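Local coordinates for odorant-binding protein 1F (Rattus norvegicus, PDB 3FIQ) that binds a wide variety of chemical odorants in the nasal epithelium, as a secreted member of the lipocalin family, at residues L19-D24 with Q147-T152; I98-V103 with V114-G119; A23-K28 with K110-I115. All coordinates share one frame; numbering follows the deposited sequence.

Contact 1. Residues L19-D24 with Q147-T152; sequences LYIVAD and QHLVPT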
loop_
_atom_site.group_PDB
_atom_site.type_symbol
_atom_site.label_atom_id
_atom_site.label_comp_id
_atom_site.label_asym_id
_atom_site.label_seq_id
_atom_site.Cartn_x
_atom_site.Cartn_y
_atom_site.Cartn_z
ATOM N N LEU A 19 5.842 5.490 -0.530
ATOM C CA LEU A 19 6.129 6.745 -1.224
ATOM C C LEU A 19 4.907 7.590 -1.492
ATOM O O LEU A 19 4.906 8.787 -1.187
ATOM C CB LEU A 19 6.854 6.469 -2.544
ATOM C CG LEU A 19 8.178 5.703 -2.460
ATOM C CD1 LEU A 19 8.885 5.688 -3.815
ATOM C CD2 LEU A 19 9.075 6.333 -1.458
ATOM N N TYR A 20 3.836 6.978 -2.048
ATOM C CA TYR A 20 2.635 7.685 -2.376
ATOM C C TYR A 20 1.454 6.797 -2.074
ATOM O O TYR A 20 1.543 5.576 -2.184
ATOM C CB TYR A 20 2.559 8.027 -3.879
ATOM C CG TYR A 20 3.586 9.041 -4.349
ATOM C CD1 TYR A 20 3.284 10.398 -4.311
ATOM C CD2 TYR A 20 4.814 8.644 -4.800
ATOM C CE1 TYR A 20 4.262 11.330 -4.691
ATOM C CE2 TYR A 20 5.788 9.570 -5.140
ATOM C CZ TYR A 20 5.488 10.881 -5.155
ATOM O OH TYR A 20 6.480 11.776 -5.516
ATOM N N ILE A 21 0.325 7.423 -1.705
ATOM C CA ILE A 21 -0.944 6.702 -1.674
ATOM C C ILE A 21 -1.981 7.560 -2.353
ATOM O O ILE A 21 -2.072 8.734 -2.072
ATOM C CB ILE A 21 -1.428 6.429 -0.225
ATOM C CG1 ILE A 21 -0.369 5.806 0.638
ATOM C CG2 ILE A 21 -2.661 5.588 -0.221
ATOM C CD1 ILE A 21 -0.763 5.645 2.102
ATOM N N VAL A 22 -2.828 6.983 -3.216
ATOM C CA VAL A 22 -3.925 7.753 -3.775
ATOM C C VAL A 22 -5.211 6.955 -3.589
ATOM O O VAL A 22 -5.195 5.728 -3.660
ATOM C CB VAL A 22 -3.671 8.110 -5.183
ATOM C CG1 VAL A 22 -3.618 6.950 -6.035
ATOM C CG2 VAL A 22 -4.719 9.147 -5.697
ATOM N N ALA A 23 -6.324 7.593 -3.267
ATOM C CA ALA A 23 -7.544 6.842 -2.976
ATOM C C ALA A 23 -8.757 7.683 -3.374
ATOM O O ALA A 23 -8.628 8.884 -3.482
ATOM C CB ALA A 23 -7.651 6.470 -1.523
ATOM N N ASP A 24 -9.909 7.055 -3.627
ATOM C CA ASP A 24 -11.081 7.830 -3.988
ATOM C C ASP A 24 -11.847 8.423 -2.841
ATOM O O ASP A 24 -12.690 9.282 -3.091
ATOM C CB ASP A 24 -12.042 7.001 -4.876
ATOM C CG ASP A 24 -12.476 5.748 -4.277
ATOM O OD1 ASP A 24 -11.993 5.347 -3.215
ATOM O OD2 ASP A 24 -13.283 5.043 -4.956
ATOM N N GLN A 147 -1.353 11.495 -2.051
ATOM C CA GLN A 147 -0.570 11.853 -0.863
ATOM C C GLN A 147 0.851 11.358 -1.027
ATOM O O GLN A 147 1.087 10.204 -1.326
ATOM C CB GLN A 147 -1.158 11.079 0.352
ATOM C CG GLN A 147 -2.618 11.259 0.556
ATOM C CD GLN A 147 -3.031 12.667 0.996
ATOM O OE1 GLN A 147 -2.488 13.196 1.947
ATOM N NE2 GLN A 147 -4.014 13.280 0.269
ATOM N N HIS A 148 1.817 12.264 -0.892
ATOM C CA HIS A 148 3.224 11.967 -0.858
ATOM C C HIS A 148 3.600 11.807 0.583
ATOM O O HIS A 148 3.507 12.755 1.363
ATOM C CB HIS A 148 3.953 13.141 -1.444
ATOM C CG HIS A 148 5.429 12.975 -1.571
ATOM N ND1 HIS A 148 6.279 14.053 -1.468
ATOM C CD2 HIS A 148 6.204 11.909 -1.876
ATOM C CE1 HIS A 148 7.527 13.651 -1.652
ATOM N NE2 HIS A 148 7.511 12.353 -1.949
ATOM N N LEU A 149 4.007 10.625 0.974
ATOM C CA LEU A 149 4.293 10.312 2.364
ATOM C C LEU A 149 5.740 10.537 2.781
ATOM O O LEU A 149 6.028 10.569 4.005
ATOM C CB LEU A 149 3.860 8.878 2.739
ATOM C CG LEU A 149 2.417 8.757 3.270
ATOM C CD1 LEU A 149 1.400 9.254 2.245
ATOM C CD2 LEU A 149 2.098 7.371 3.669
ATOM N N VAL A 150 6.669 10.660 1.853
ATOM C CA VAL A 150 8.074 10.724 2.222
ATOM C C VAL A 150 8.410 11.798 3.244
ATOM O O VAL A 150 9.128 11.517 4.237
ATOM C CB VAL A 150 8.947 10.827 0.978
ATOM C CG1 VAL A 150 10.399 11.101 1.358
ATOM C CG2 VAL A 150 8.803 9.557 0.155
ATOM N N PRO A 151 7.872 13.015 3.074
ATOM C CA PRO A 151 8.294 14.068 4.015
ATOM C C PRO A 151 7.856 13.925 5.444
ATOM O O PRO A 151 8.456 14.491 6.346
ATOM C CB PRO A 151 7.630 15.321 3.444
ATOM C CG PRO A 151 7.396 14.994 2.007
ATOM C CD PRO A 151 7.024 13.573 2.000
ATOM N N THR A 152 6.856 13.108 5.680
ATOM C CA THR A 152 6.380 12.804 7.040
ATOM C C THR A 152 6.700 11.387 7.514
ATOM O O THR A 152 6.191 10.934 8.535
ATOM C CB THR A 152 4.871 13.029 7.167
ATOM O OG1 THR A 152 4.128 12.283 6.223
ATOM C CG2 THR A 152 4.526 14.485 6.916
#
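The short last strand of the lipocalin fold, formed by Gln147 and His148, runs antiparallel beside Tyr20 and Ile21 of strand 14-23. Ile21 and Gln147 form the hydrogen-bonded pair: Ile21 N reaches Gln147 O at 2.9 Å, and Gln147 N returns a bond of the same length to Ile21 O. Where residues 147-152 leave strand conformation after His148, Leu149 N still holds Leu19 O at 3.0 Å, although this donor stands 39° out of the carbonyl plane.

Tyr20 and His148, the non-hydrogen-bonded pair, put their rings on the same face of the sheet. With CG of His148 anti to its backbone N (chi1 -176°), the imidazole comes over the phenol, CD2 lying 3.5 Å from Tyr20 CE1. The planes differ by only 19° but are slid apart, so overlap is slight. Flat, partly polar rings suit this site, which borders solvent. In lipocalins such a strand adds to the first barrel strand, whose other edge here pairs with strand 111-119; helix 126-138 also touches Tyr20, through Lys129 and Leu132.

Branched apolar side chains suit the buried positions of Leu19, Ile21 and Leu149. Ile21 CD1 meets Leu149 CD2 at 3.7 Å, and Leu19 CD2 lies 3.6 Å from CG2 of Val150, at the margin. Gln147 bends away at chi2, and its OE1 accepts a hydrogen bond from Arg36 NH1.

Contact 2. Residues I98-V103 with V114-G119; sequences IFFHNV and VILVAG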
loop_
_atom_site.group_PDB
_atom_site.type_symbol
_atom_site.label_atom_id
_atom_site.label_comp_id
_atom_site.label_asym_id
_atom_site.label_seq_id
_atom_site.Cartn_x
_atom_site.Cartn_y
_atom_site.Cartn_z
ATOM N N ILE A 98 6.954 -1.218 -5.953
ATOM C CA ILE A 98 5.724 -1.973 -6.147
ATOM C C ILE A 98 4.555 -1.058 -6.091
ATOM O O ILE A 98 4.456 -0.256 -5.149
ATOM C CB ILE A 98 5.576 -3.101 -5.120
ATOM C CG1 ILE A 98 6.732 -4.077 -5.292
ATOM C CG2 ILE A 98 4.227 -3.833 -5.311
ATOM C CD1 ILE A 98 6.738 -5.215 -4.262
ATOM N N PHE A 99 3.695 -1.095 -7.098
ATOM C CA PHE A 99 2.364 -0.488 -7.031
ATOM C C PHE A 99 1.299 -1.507 -6.612
ATOM O O PHE A 99 1.122 -2.505 -7.315
ATOM C CB PHE A 99 1.929 0.057 -8.380
ATOM C CG PHE A 99 2.719 1.253 -8.923
ATOM C CD1 PHE A 99 3.867 1.794 -8.312
ATOM C CD2 PHE A 99 2.212 1.903 -10.028
ATOM C CE1 PHE A 99 4.508 2.864 -8.859
ATOM C CE2 PHE A 99 2.880 2.977 -10.578
ATOM C CZ PHE A 99 4.003 3.442 -10.021
ATOM N N PHE A 100 0.666 -1.350 -5.457
ATOM C CA PHE A 100 -0.412 -2.191 -4.995
ATOM C C PHE A 100 -1.733 -1.499 -5.240
ATOM O O PHE A 100 -1.866 -0.319 -5.107
ATOM C CB PHE A 100 -0.338 -2.397 -3.468
ATOM C CG PHE A 100 0.777 -3.310 -3.017
ATOM C CD1 PHE A 100 0.657 -4.658 -3.116
ATOM C CD2 PHE A 100 1.916 -2.784 -2.400
ATOM C CE1 PHE A 100 1.648 -5.502 -2.637
ATOM C CE2 PHE A 100 2.925 -3.647 -1.937
ATOM C CZ PHE A 100 2.754 -5.032 -2.072
ATOM N N HIS A 101 -2.750 -2.281 -5.573
ATOM C CA HIS A 101 -4.109 -1.834 -5.594
ATOM C C HIS A 101 -4.803 -2.519 -4.427
ATOM O O HIS A 101 -4.589 -3.711 -4.163
ATOM C CB HIS A 101 -4.807 -2.274 -6.855
ATOM C CG HIS A 101 -6.215 -1.824 -6.928
ATOM N ND1 HIS A 101 -7.280 -2.677 -6.729
ATOM C CD2 HIS A 101 -6.751 -0.623 -7.222
ATOM C CE1 HIS A 101 -8.406 -2.003 -6.859
ATOM N NE2 HIS A 101 -8.115 -0.762 -7.158
ATOM N N ASN A 102 -5.523 -1.736 -3.622
ATOM C CA ASN A 102 -6.299 -2.254 -2.503
ATOM C C ASN A 102 -7.738 -1.721 -2.564
ATOM O O ASN A 102 -7.981 -0.592 -2.933
ATOM C CB ASN A 102 -5.694 -1.875 -1.156
ATOM C CG ASN A 102 -6.461 -2.475 0.032
ATOM O OD1 ASN A 102 -6.795 -1.735 1.046
ATOM N ND2 ASN A 102 -6.721 -3.706 -0.001
ATOM N N VAL A 103 -8.702 -2.598 -2.289
ATOM C CA VAL A 103 -10.068 -2.232 -2.049
ATOM C C VAL A 103 -10.292 -2.497 -0.558
ATOM O O VAL A 103 -10.134 -3.631 -0.047
ATOM C CB VAL A 103 -11.068 -3.065 -2.866
ATOM C CG1 VAL A 103 -12.465 -2.597 -2.505
ATOM C CG2 VAL A 103 -10.730 -2.831 -4.348
ATOM N N VAL A 114 -7.781 2.152 -3.582
ATOM C CA VAL A 114 -6.490 2.700 -3.195
ATOM C C VAL A 114 -5.391 2.176 -4.118
ATOM O O VAL A 114 -5.382 1.013 -4.502
ATOM C CB VAL A 114 -6.143 2.258 -1.770
ATOM C CG1 VAL A 114 -4.824 2.914 -1.298
ATOM C CG2 VAL A 114 -7.259 2.561 -0.764
ATOM N N ILE A 115 -4.473 3.044 -4.512
ATOM C CA ILE A 115 -3.211 2.647 -5.080
ATOM C C ILE A 115 -2.152 3.118 -4.103
ATOM O O ILE A 115 -2.132 4.271 -3.711
ATOM C CB ILE A 115 -2.957 3.125 -6.510
ATOM C CG1 ILE A 115 -4.043 2.562 -7.387
ATOM C CG2 ILE A 115 -1.501 2.697 -6.962
ATOM C CD1 ILE A 115 -3.989 3.219 -8.851
ATOM N N LEU A 116 -1.325 2.188 -3.634
ATOM C CA LEU A 116 -0.232 2.500 -2.727
ATOM C C LEU A 116 1.092 2.131 -3.389
ATOM O O LEU A 116 1.246 1.038 -3.943
ATOM C CB LEU A 116 -0.403 1.678 -1.401
ATOM C CG LEU A 116 0.703 1.954 -0.379
ATOM C CD1 LEU A 116 0.126 1.837 1.008
ATOM C CD2 LEU A 116 1.791 0.971 -0.457
ATOM N N VAL A 117 2.049 3.055 -3.391
ATOM C CA VAL A 117 3.360 2.818 -3.955
ATOM C C VAL A 117 4.366 2.551 -2.870
ATOM O O VAL A 117 4.627 3.428 -2.012
ATOM C CB VAL A 117 3.793 4.087 -4.749
ATOM C CG1 VAL A 117 5.178 3.902 -5.338
ATOM C CG2 VAL A 117 2.827 4.420 -5.865
ATOM N N ALA A 118 4.898 1.330 -2.859
ATOM C CA ALA A 118 5.906 0.905 -1.870
ATOM C C ALA A 118 7.270 0.919 -2.559
ATOM O O ALA A 118 7.374 0.602 -3.731
ATOM C CB ALA A 118 5.612 -0.489 -1.386
ATOM N N GLY A 119 8.271 1.303 -1.815
ATOM C CA GLY A 119 9.609 1.435 -2.367
ATOM C C GLY A 119 10.754 0.984 -1.494
ATOM O O GLY A 119 10.645 0.989 -0.302
#
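Phe99 and Val117 run alongside each other on one face of two paired strands. Ring atom CE1 of Phe99 is 3.7 Å from Val117 CG1, and ring atom CD1 is equally close to Val117 CG2, so one side of the ring spans both methyls of the valine. Helix 126-138 lies against this face, with Glu131 and Leu135 touching Phe99, while Lys92 makes a cation-pi contact with the ring. An alanine in place of Phe99 would probably leave the Val117 methyls without their aromatic neighbour, open a gap under the helix and deprive Lys92 of its ring.

The other face carries, among others, Ile98, Phe100, Leu116 and Ala118. Ile98 CG2 lies over one face of the Phe100 ring, toward the rim and 3.6 Å above the plane, while Ala118 CB stands at the ring edge, 4.2 Å from Phe100 CE2. A methyl suits Ala118, since Trp16 also packs against it.

Six backbone bonds join the strands, two at each of the pairs Ile98-Ala118, Phe100-Leu116 and Asn102-Val114. The least straight of the six is Val114 N to Asn102 O, 2.8 Å long, with an angle of 142° at the hydrogen. Toward this end the character turns polar. His101, whose CD2 lies 4.2 Å from Ile115 CG1, meets the rings of His89 and Tyr139, and its NE2 has a weak hydrogen bond with Asn113 OD1.

This is the antiparallel hairpin of strands 97-105 and 111-119 in the lipocalin barrel, one face set against the helix and the other touched by Phe39 and Met42 of strand 38-44, consistent with the inner wall of the barrel.

Contact 3. Residues A23-K28 with K110-I115; sequences ADNVEK and KETNVI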
loop_
_atom_site.group_PDB
_atom_site.type_symbol
_atom_site.label_atom_id
_atom_site.label_comp_id
_atom_site.label_asym_id
_atom_site.label_seq_id
_atom_site.Cartn_x
_atom_site.Cartn_y
_atom_site.Cartn_z
ATOM N N ALA A 23 -6.324 7.593 -3.267
ATOM C CA ALA A 23 -7.544 6.842 -2.976
ATOM C C ALA A 23 -8.757 7.683 -3.374
ATOM O O ALA A 23 -8.628 8.884 -3.482
ATOM C CB ALA A 23 -7.651 6.470 -1.523
ATOM N N ASP A 24 -9.909 7.055 -3.627
ATOM C CA ASP A 24 -11.081 7.830 -3.988
ATOM C C ASP A 24 -11.847 8.423 -2.841
ATOM O O ASP A 24 -12.690 9.282 -3.091
ATOM C CB ASP A 24 -12.042 7.001 -4.876
ATOM C CG ASP A 24 -12.476 5.748 -4.277
ATOM O OD1 ASP A 24 -11.993 5.347 -3.215
ATOM O OD2 ASP A 24 -13.283 5.043 -4.956
ATOM N N ASN A 25 -11.554 8.042 -1.606
ATOM C CA ASN A 25 -12.078 8.653 -0.378
ATOM C C ASN A 25 -10.860 9.269 0.331
ATOM O O ASN A 25 -10.077 8.579 0.994
ATOM C CB ASN A 25 -12.796 7.641 0.511
ATOM C CG ASN A 25 -14.118 7.175 -0.050
ATOM O OD1 ASN A 25 -14.412 5.951 -0.110
ATOM N ND2 ASN A 25 -14.915 8.128 -0.547
ATOM N N VAL A 26 -10.628 10.567 0.182
ATOM C CA VAL A 26 -9.342 11.127 0.588
ATOM C C VAL A 26 -9.116 11.071 2.084
ATOM O O VAL A 26 -7.967 10.988 2.528
ATOM C CB VAL A 26 -9.142 12.602 0.070
ATOM C CG1 VAL A 26 -10.036 13.517 0.716
ATOM C CG2 VAL A 26 -7.705 13.018 0.201
ATOM N N GLU A 27 -10.188 11.162 2.873
ATOM C CA GLU A 27 -10.048 11.124 4.302
ATOM C C GLU A 27 -9.381 9.839 4.748
ATOM O O GLU A 27 -8.772 9.792 5.820
ATOM C CB GLU A 27 -11.385 11.304 4.992
ATOM C CG GLU A 27 -12.308 10.191 4.897
ATOM C CD GLU A 27 -13.117 10.124 3.598
ATOM O OE1 GLU A 27 -13.008 10.989 2.645
ATOM O OE2 GLU A 27 -13.936 9.174 3.652
ATOM N N LYS A 28 -9.464 8.770 3.940
ATOM C CA LYS A 28 -8.894 7.510 4.360
ATOM C C LYS A 28 -7.393 7.544 4.267
ATOM O O LYS A 28 -6.753 6.739 4.960
ATOM C CB LYS A 28 -9.395 6.392 3.451
ATOM C CG LYS A 28 -10.869 6.074 3.635
ATOM C CD LYS A 28 -11.168 5.363 4.865
ATOM C CE LYS A 28 -12.632 4.958 4.954
ATOM N NZ LYS A 28 -12.845 4.275 6.249
ATOM N N LYS A 110 -18.431 1.340 3.695
ATOM C CA LYS A 110 -17.945 2.282 2.717
ATOM C C LYS A 110 -16.771 1.623 1.986
ATOM O O LYS A 110 -15.834 1.096 2.596
ATOM C CB LYS A 110 -17.492 3.564 3.382
ATOM C CG LYS A 110 -17.005 4.648 2.430
ATOM C CD LYS A 110 -16.414 5.844 3.171
ATOM C CE LYS A 110 -17.419 6.939 3.408
ATOM N NZ LYS A 110 -16.744 8.302 3.266
ATOM N N GLU A 111 -16.810 1.683 0.679
ATOM C CA GLU A 111 -15.724 1.124 -0.138
ATOM C C GLU A 111 -14.793 2.181 -0.623
ATOM O O GLU A 111 -15.220 3.198 -1.183
ATOM C CB GLU A 111 -16.328 0.467 -1.373
ATOM C CG GLU A 111 -15.348 -0.406 -2.129
ATOM C CD GLU A 111 -15.997 -1.147 -3.324
ATOM O OE1 GLU A 111 -17.075 -1.767 -3.103
ATOM O OE2 GLU A 111 -15.414 -1.094 -4.452
ATOM N N THR A 112 -13.481 1.942 -0.449
ATOM C CA THR A 112 -12.435 2.828 -0.872
ATOM C C THR A 112 -11.464 2.037 -1.752
ATOM O O THR A 112 -10.999 0.948 -1.407
ATOM C CB THR A 112 -11.657 3.408 0.335
ATOM O OG1 THR A 112 -12.572 4.024 1.265
ATOM C CG2 THR A 112 -10.607 4.458 -0.060
ATOM N N ASN A 113 -11.208 2.595 -2.911
ATOM C CA ASN A 113 -10.194 2.110 -3.858
ATOM C C ASN A 113 -8.898 2.868 -3.672
ATOM O O ASN A 113 -8.896 4.074 -3.708
ATOM C CB ASN A 113 -10.729 2.229 -5.293
ATOM C CG ASN A 113 -11.628 1.027 -5.640
ATOM O OD1 ASN A 113 -11.171 0.062 -6.209
ATOM N ND2 ASN A 113 -12.867 1.069 -5.223
ATOM N N VAL A 114 -7.781 2.152 -3.582
ATOM C CA VAL A 114 -6.490 2.700 -3.195
ATOM C C VAL A 114 -5.391 2.176 -4.118
ATOM O O VAL A 114 -5.382 1.013 -4.502
ATOM C CB VAL A 114 -6.143 2.258 -1.770
ATOM C CG1 VAL A 114 -4.824 2.914 -1.298
ATOM C CG2 VAL A 114 -7.259 2.561 -0.764
ATOM N N ILE A 115 -4.473 3.044 -4.512
ATOM C CA ILE A 115 -3.211 2.647 -5.080
ATOM C C ILE A 115 -2.152 3.118 -4.103
ATOM O O ILE A 115 -2.132 4.271 -3.711
ATOM C CB ILE A 115 -2.957 3.125 -6.510
ATOM C CG1 ILE A 115 -4.043 2.562 -7.387
ATOM C CG2 ILE A 115 -1.501 2.697 -6.962
ATOM C CD1 ILE A 115 -3.989 3.219 -8.851
HETATM O O HOH W 1 -14.634 3.102 -3.883
#
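Asp24 turns its carboxylate across the side chain of Asn113, the two flat groups standing almost perpendicular at 88°. The backbone N of Asn113 meets Asp24 OD1 on the syn side at 2.9 Å, the donor 33° out of the carboxylate plane. OD1 thus takes the place a backbone carbonyl would have as acceptor for Asn113 N, and an aspartate suits the point where the chain leaves the sheet. The second oxygen, OD2, accepts from a water at 2.6 Å; that water also donates to Glu111 O and accepts from Asn113 ND2. Each carboxylate oxygen thus has a donor, which would favour the charged form.

Asp24 CG lies between the backbone N and the carbonyl carbon (chi1 57°), the crowded position, which sets it on the side of strand 111-119. Asp24 N in turn reaches Asn113 O at 3.1 Å. Just before it, Ala23 CB rests 3.9 Å from Thr112 CG2, while its CA touches Asn113 O at 3.2 Å; a small side chain fits this close approach.

Farther out, Glu27 and Lys110 reach tip to tip, OE2 and NZ forming a salt bridge of 3.0 Å at the surface. Lys28 passes obliquely over Thr112, its CG 3.6 Å from Thr112 OG1, and carries its NZ to a salt bridge with Asp106. Lys28 NZ and Lys110 NZ are 6.3 Å apart; Asp106 and Glu27, each bound to one of them, probably offset the repulsion.

Residues 23-28 begin the long loop joining strand 14-23 to strand 38-44. They dock on the start of strand 111-119, whose other edge is bonded to strand 97-105 through Thr112 and Asn104; farther along, Ile115 touches Leu132 and Leu135 of helix 126-138.

In the fold
Strand 14-23 ties the three contacts together: contact 1 lies along one edge of it, while its other edge meets strand 111-119, the strand common to contacts 2 and 3. Contact 2 is the buried one, close to the centre of the chain, with regular backbone bonding and mostly apolar side chains. Contacts 1 and 3 are farther out and only partly buried. Contact 1 still has strand bonding, but mixes aliphatic packing with an aromatic pair at the surface. In contact 3 strand pairing gives way to a loop, and carboxylates, lysines and a water take over. Contacts 1 and 3 share Ala23 and Asp24; contacts 2 and 3 share Val114 and Ile115.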